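Long-range contacts in GTP cyclohydrolase 1 type 2 homolog (Staphylococcus aureus subsp. aureus, PDB 2NYD), which is of unknown function but binds zinc at a dinuclear metal centre within a toroidal homohexamer of the NIF3 family: residues 246-251 with 279-284; 38-43 with 353-358. All blocks are in the same frame, centred on the assembly; numbering follows the deposited sequence.

Contact 1: residues 246-251 with 279-284; sequences AEVDNQ and KIKRIA
The ammonium nitrogen of Lys-281 is held chiefly by a backbone oxygen of the facing segment: its NZ donates to Val-248 O at 2.7 Å, from a position tilted 22° out of that carbonyl's plane. Asp-249 O is also close to the same nitrogen, but at an angle too poor for a hydrogen bond. A third oxygen, Glu-247 OE1, makes a long salt bridge at 3.8 Å between OE1 and Lys-281 NZ. The lysine reaches this spot because its chain bends at chi2 (69°) and then runs extended, passing obliquely beside the glutamate. The other carboxylate oxygen, Glu-247 OE2, is bound by Asn-124 ND2, so the two oxygens of one group face different partners.

Strands 240-253 and 279-285 pair antiparallel in the sheet of the C-terminal NIF3 domain, just after the PII-like middle region. Ala-246 and Ile-283 form a hydrogen-bonded pair, with N to O distances of 2.8 Å both from Ala-246 N to Ile-283 O and from Ile-283 N to Ala-246 O. Glu-247 and Arg-282 make the adjoining non-hydrogen-bonded pair, after which Val-248 N donates to Lys-281 O at 3.1 Å. Beyond it the first chain turns a corner at Asp-249 and Asn-250.

On the face carrying Ala-246 and Ile-283, the isoleucine tip crosses Val-248 at about a right angle, Ile-283 CD1 lying tightly 3.4 Å from Val-248 CG1. Phe-257 of helix 254-264 packs on both. At the exposed end, the amide of Gln-251 lies obliquely across the aliphatic chain of Lys-279, OE1 coming 3.6 Å from Lys-279 CD.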
loop_
_atom_site.group_PDB
_atom_site.type_symbol
_atom_site.label_atom_id
_atom_site.label_comp_id
_atom_site.label_asym_id
_atom_site.label_seq_id
_atom_site.Cartn_x
_atom_site.Cartn_y
_atom_site.Cartn_z
ATOM N N ALA B 246 29.614 -1.434 -23.018
ATOM C CA ALA B 246 30.500 -1.609 -24.158
ATOM C C ALA B 246 31.776 -0.820 -23.883
ATOM O O ALA B 246 31.913 -0.229 -22.819
ATOM C CB ALA B 246 29.852 -1.099 -25.409
ATOM N N GLU B 247 32.675 -0.781 -24.860
ATOM C CA GLU B 247 33.866 0.038 -24.726
ATOM C C GLU B 247 34.244 0.747 -25.993
ATOM O O GLU B 247 33.887 0.334 -27.124
ATOM C CB GLU B 247 35.051 -0.750 -24.120
ATOM C CG GLU B 247 35.345 -2.033 -24.765
ATOM C CD GLU B 247 36.290 -2.895 -23.925
ATOM O OE1 GLU B 247 37.290 -2.363 -23.397
ATOM O OE2 GLU B 247 36.019 -4.099 -23.773
ATOM N N VAL B 248 34.928 1.863 -25.816
ATOM C CA VAL B 248 35.437 2.599 -26.963
ATOM C C VAL B 248 36.639 1.822 -27.455
ATOM O O VAL B 248 37.216 1.057 -26.679
ATOM C CB VAL B 248 35.808 4.069 -26.656
ATOM C CG1 VAL B 248 34.528 4.903 -26.581
ATOM C CG2 VAL B 248 36.605 4.191 -25.351
ATOM N N ASP B 249 36.922 1.960 -28.751
ATOM C CA ASP B 249 38.113 1.392 -29.396
ATOM C C ASP B 249 39.346 1.792 -28.610
ATOM O O ASP B 249 40.084 0.935 -28.093
ATOM C CB ASP B 249 38.266 1.954 -30.812
ATOM C CG ASP B 249 37.494 1.161 -31.841
ATOM O OD1 ASP B 249 37.126 1.742 -32.897
ATOM O OD2 ASP B 249 37.240 -0.040 -31.582
ATOM N N ASN B 250 39.519 3.113 -28.529
ATOM C CA ASN B 250 40.632 3.766 -27.854
ATOM C C ASN B 250 40.095 4.655 -26.743
ATOM O O ASN B 250 39.236 5.483 -27.002
ATOM C CB ASN B 250 41.368 4.656 -28.864
ATOM C CG ASN B 250 41.837 3.890 -30.081
ATOM O OD1 ASN B 250 42.422 2.813 -29.962
ATOM N ND2 ASN B 250 41.568 4.429 -31.256
ATOM N N GLN B 251 40.601 4.458 -25.533
ATOM C CA GLN B 251 40.417 5.378 -24.408
ATOM C C GLN B 251 40.438 6.854 -24.845
ATOM O O GLN B 251 41.246 7.277 -25.710
ATOM C CB GLN B 251 41.460 5.089 -23.333
ATOM C CG GLN B 251 41.330 5.857 -22.041
ATOM C CD GLN B 251 42.684 5.993 -21.349
ATOM O OE1 GLN B 251 43.650 6.567 -21.910
ATOM N NE2 GLN B 251 42.767 5.471 -20.130
ATOM N N LYS B 279 39.110 10.293 -18.230
ATOM C CA LYS B 279 39.373 9.204 -19.160
ATOM C C LYS B 279 38.258 8.148 -19.070
ATOM O O LYS B 279 37.892 7.717 -17.980
ATOM C CB LYS B 279 40.776 8.607 -18.964
ATOM C CG LYS B 279 41.896 9.692 -19.091
ATOM C CD LYS B 279 43.297 9.137 -19.353
ATOM C CE LYS B 279 44.290 10.260 -19.719
ATOM N NZ LYS B 279 44.026 10.950 -21.044
ATOM N N ILE B 280 37.781 7.741 -20.242
ATOM C CA ILE B 280 36.591 6.926 -20.452
ATOM C C ILE B 280 37.039 5.720 -21.252
ATOM O O ILE B 280 37.588 5.876 -22.326
ATOM C CB ILE B 280 35.526 7.752 -21.354
ATOM C CG1 ILE B 280 34.912 8.939 -20.576
ATOM C CG2 ILE B 280 34.421 6.864 -21.958
ATOM C CD1 ILE B 280 34.796 8.729 -19.053
ATOM N N LYS B 281 36.769 4.522 -20.761
ATOM C CA LYS B 281 36.876 3.329 -21.598
ATOM C C LYS B 281 35.568 2.513 -21.649
ATOM O O LYS B 281 35.146 2.102 -22.731
ATOM C CB LYS B 281 38.051 2.436 -21.124
ATOM C CG LYS B 281 38.173 1.089 -21.868
ATOM C CD LYS B 281 38.625 1.267 -23.356
ATOM C CE LYS B 281 39.090 -0.056 -23.957
ATOM N NZ LYS B 281 39.358 0.150 -25.399
ATOM N N ARG B 282 34.975 2.228 -20.490
ATOM C CA ARG B 282 33.766 1.421 -20.447
ATOM C C ARG B 282 32.531 2.315 -20.302
ATOM O O ARG B 282 32.495 3.198 -19.448
ATOM C CB ARG B 282 33.833 0.366 -19.337
ATOM C CG ARG B 282 35.134 -0.432 -19.411
ATOM C CD ARG B 282 35.280 -1.376 -18.272
ATOM N NE ARG B 282 34.226 -2.372 -18.339
ATOM C CZ ARG B 282 33.965 -3.234 -17.370
ATOM N NH1 ARG B 282 34.687 -3.216 -16.243
ATOM N NH2 ARG B 282 32.977 -4.114 -17.524
ATOM N N ILE B 283 31.543 2.046 -21.157
ATOM C CA ILE B 283 30.323 2.851 -21.321
ATOM C C ILE B 283 29.059 2.002 -21.061
ATOM O O ILE B 283 28.875 0.934 -21.642
ATOM C CB ILE B 283 30.300 3.419 -22.760
ATOM C CG1 ILE B 283 31.587 4.286 -22.998
ATOM C CG2 ILE B 283 29.049 4.285 -23.011
ATOM C CD1 ILE B 283 32.212 3.961 -24.245
ATOM N N ALA B 284 28.192 2.477 -20.175
ATOM C CA ALA B 284 26.860 1.866 -19.998
ATOM C C ALA B 284 25.852 2.753 -20.719
ATOM O O ALA B 284 25.960 3.969 -20.642
ATOM C CB ALA B 284 26.525 1.788 -18.536
#

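Contact 2: residues 38-43 with 353-358; sequences VEVTGV and INIDVE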
loop_
_atom_site.group_PDB
_atom_site.type_symbol
_atom_site.label_atom_id
_atom_site.label_comp_id
_atom_site.label_asym_id
_atom_site.label_seq_id
_atom_site.Cartn_x
_atom_site.Cartn_y
_atom_site.Cartn_z
ATOM N N VAL B 38 -6.192 -9.210 -40.672
ATOM C CA VAL B 38 -5.863 -8.389 -41.856
ATOM C C VAL B 38 -4.524 -8.747 -42.505
ATOM O O VAL B 38 -3.540 -8.969 -41.811
ATOM C CB VAL B 38 -5.970 -6.830 -41.534
ATOM C CG1 VAL B 38 -5.297 -6.003 -42.558
ATOM C CG2 VAL B 38 -7.420 -6.434 -41.500
ATOM N N GLU B 39 -4.488 -8.753 -43.845
ATOM C CA GLU B 39 -3.260 -9.009 -44.608
ATOM C C GLU B 39 -2.365 -7.764 -44.557
ATOM O O GLU B 39 -2.838 -6.657 -44.761
ATOM C CB GLU B 39 -3.611 -9.480 -46.050
ATOM C CG GLU B 39 -2.679 -9.057 -47.177
ATOM C CD GLU B 39 -2.721 -10.020 -48.401
ATOM O OE1 GLU B 39 -3.760 -10.718 -48.587
ATOM O OE2 GLU B 39 -1.688 -10.066 -49.134
ATOM N N VAL B 40 -1.102 -7.967 -44.221
ATOM C CA VAL B 40 -0.080 -6.895 -44.162
ATOM C C VAL B 40 0.373 -6.444 -45.548
ATOM O O VAL B 40 0.849 -7.259 -46.348
ATOM C CB VAL B 40 1.190 -7.344 -43.382
ATOM C CG1 VAL B 40 2.246 -6.188 -43.319
ATOM C CG2 VAL B 40 0.836 -7.822 -41.960
ATOM N N THR B 41 0.240 -5.159 -45.844
ATOM C CA THR B 41 0.635 -4.681 -47.177
ATOM C C THR B 41 2.020 -4.044 -47.193
ATOM O O THR B 41 2.628 -3.897 -48.257
ATOM C CB THR B 41 -0.334 -3.631 -47.701
ATOM O OG1 THR B 41 -0.364 -2.532 -46.785
ATOM C CG2 THR B 41 -1.761 -4.229 -47.896
ATOM N N GLY B 42 2.518 -3.661 -46.015
ATOM C CA GLY B 42 3.866 -3.112 -45.913
ATOM C C GLY B 42 4.061 -2.653 -44.481
ATOM O O GLY B 42 3.075 -2.399 -43.781
ATOM N N VAL B 43 5.314 -2.533 -44.055
ATOM C CA VAL B 43 5.602 -2.168 -42.650
ATOM C C VAL B 43 6.483 -0.890 -42.567
ATOM O O VAL B 43 7.567 -0.835 -43.161
ATOM C CB VAL B 43 6.270 -3.345 -41.874
ATOM C CG1 VAL B 43 6.693 -2.955 -40.398
ATOM C CG2 VAL B 43 5.370 -4.643 -41.874
ATOM N N ILE B 353 9.621 -13.963 -46.930
ATOM C CA ILE B 353 8.483 -13.040 -46.995
ATOM C C ILE B 353 8.969 -11.817 -47.735
ATOM O O ILE B 353 10.064 -11.300 -47.444
ATOM C CB ILE B 353 8.007 -12.637 -45.560
ATOM C CG1 ILE B 353 7.281 -13.800 -44.908
ATOM C CG2 ILE B 353 7.093 -11.415 -45.609
ATOM C CD1 ILE B 353 7.552 -13.950 -43.480
ATOM N N ASN B 354 8.162 -11.366 -48.690
ATOM C CA ASN B 354 8.538 -10.303 -49.612
ATOM C C ASN B 354 7.978 -8.927 -49.270
ATOM O O ASN B 354 8.163 -7.965 -50.045
ATOM C CB ASN B 354 8.128 -10.654 -51.054
ATOM C CG ASN B 354 8.983 -11.764 -51.649
ATOM O OD1 ASN B 354 10.157 -11.913 -51.295
ATOM N ND2 ASN B 354 8.391 -12.551 -52.556
ATOM N N ILE B 355 7.334 -8.827 -48.107
ATOM C CA ILE B 355 6.690 -7.594 -47.677
ATOM C C ILE B 355 7.751 -6.520 -47.421
ATOM O O ILE B 355 8.757 -6.790 -46.796
ATOM C CB ILE B 355 5.762 -7.867 -46.448
ATOM C CG1 ILE B 355 4.545 -8.685 -46.910
ATOM C CG2 ILE B 355 5.281 -6.585 -45.793
ATOM C CD1 ILE B 355 3.898 -9.485 -45.774
ATOM N N ASP B 356 7.506 -5.323 -47.952
ATOM C CA ASP B 356 8.381 -4.159 -47.816
ATOM C C ASP B 356 8.378 -3.656 -46.369
ATOM O O ASP B 356 7.324 -3.593 -45.746
ATOM C CB ASP B 356 7.867 -2.996 -48.665
ATOM C CG ASP B 356 7.779 -3.328 -50.165
ATOM O OD1 ASP B 356 8.663 -4.045 -50.699
ATOM O OD2 ASP B 356 6.812 -2.840 -50.794
ATOM N N VAL B 357 9.556 -3.245 -45.903
ATOM C CA VAL B 357 9.744 -2.612 -44.601
ATOM C C VAL B 357 10.555 -1.315 -44.870
ATOM O O VAL B 357 11.539 -1.336 -45.615
ATOM C CB VAL B 357 10.499 -3.523 -43.619
ATOM C CG1 VAL B 357 10.542 -2.904 -42.203
ATOM C CG2 VAL B 357 9.896 -4.949 -43.545
ATOM N N GLU B 358 10.103 -0.198 -44.308
ATOM C CA GLU B 358 10.794 1.077 -44.450
ATOM C C GLU B 358 10.836 1.711 -43.074
ATOM O O GLU B 358 9.894 1.580 -42.313
ATOM C CB GLU B 358 10.008 2.006 -45.393
ATOM C CG GLU B 358 10.208 1.715 -46.883
ATOM C CD GLU B 358 9.586 2.799 -47.725
ATOM O OE1 GLU B 358 10.043 3.957 -47.620
ATOM O OE2 GLU B 358 8.614 2.509 -48.464
HETATM O O HOH W 1 4.894 -4.813 -49.282
HETATM O O HOH W 2 4.338 -2.269 -50.835
#
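Val-43 and Val-357 face each other as a parallel β-bridge, in which Val-43 N donates to Asp-356 O at 2.8 Å and Val-43 O accepts from Glu-358 N at 2.9 Å. Both polar backbone atoms of one valine are thus spent on the residues flanking its partner, the classic signature of parallel pairing. The two valine side chains share a face of the sheet, their CG1 methyls 4.3 Å apart between Val-43 and Val-357, and helix 336-350 covers them through Leu-344 and Phe-348 respectively.

Before the bridge, the side chain of Ile-355 leaves its backbone toward the loop of residues 38-43. Its CG2 methyl rests 3.9 Å from Val-40 CG1 and 3.8 Å from Gly-42 CA, while CD1 reaches the carbonyl oxygen of Val-40. The CG2 methyl faces Val-40 and Gly-42 because it lies anti to the backbone N, with CG1 beside that nitrogen (chi1 -70°); the isoleucine and Val-40 then cross at about a right angle.

The bridge makes strand 357-359, from near the C terminus, an outermost strand, next to 43-46, of a mixed five-stranded sheet of this chain, in which strands 97-100, 64-67, 43-46 and 357-359 run parallel, within the N-terminal NIF3 domain.

Where the chains diverge, water takes over from direct bonding. One molecule gives a hydrogen to Thr-41 O at 2.7 Å and accepts one from Asp-356 N; a second donates to Asp-356 OD2 and, weakly, to Thr-41 O. The carboxylate of Glu-358 turns to other partners, forming a salt bridge with Lys-60 NZ.

How the contacts relate
From the N terminus, the chain passes through residues 38-43 into strand 43-46, adds strands 64-67 and 97-100 beside it, and leaves along strand 125-142 for the PII-like middle domain. It returns on strand 240-253, and contact 1 closes a short loop of 27 intervening residues that contains helix 254-264. Only after helix 336-350 do residues 353-358 close contact 2, spanning 309 residues, so that contact 1 is nested inside its loop. Contact 2 therefore returns the late strand 357-359 to the sheet begun near the N terminus, whereas contact 1 stays within the other sheet; their centres are about 39 Å apart and their nearest atoms about 26 Å, so they do not touch.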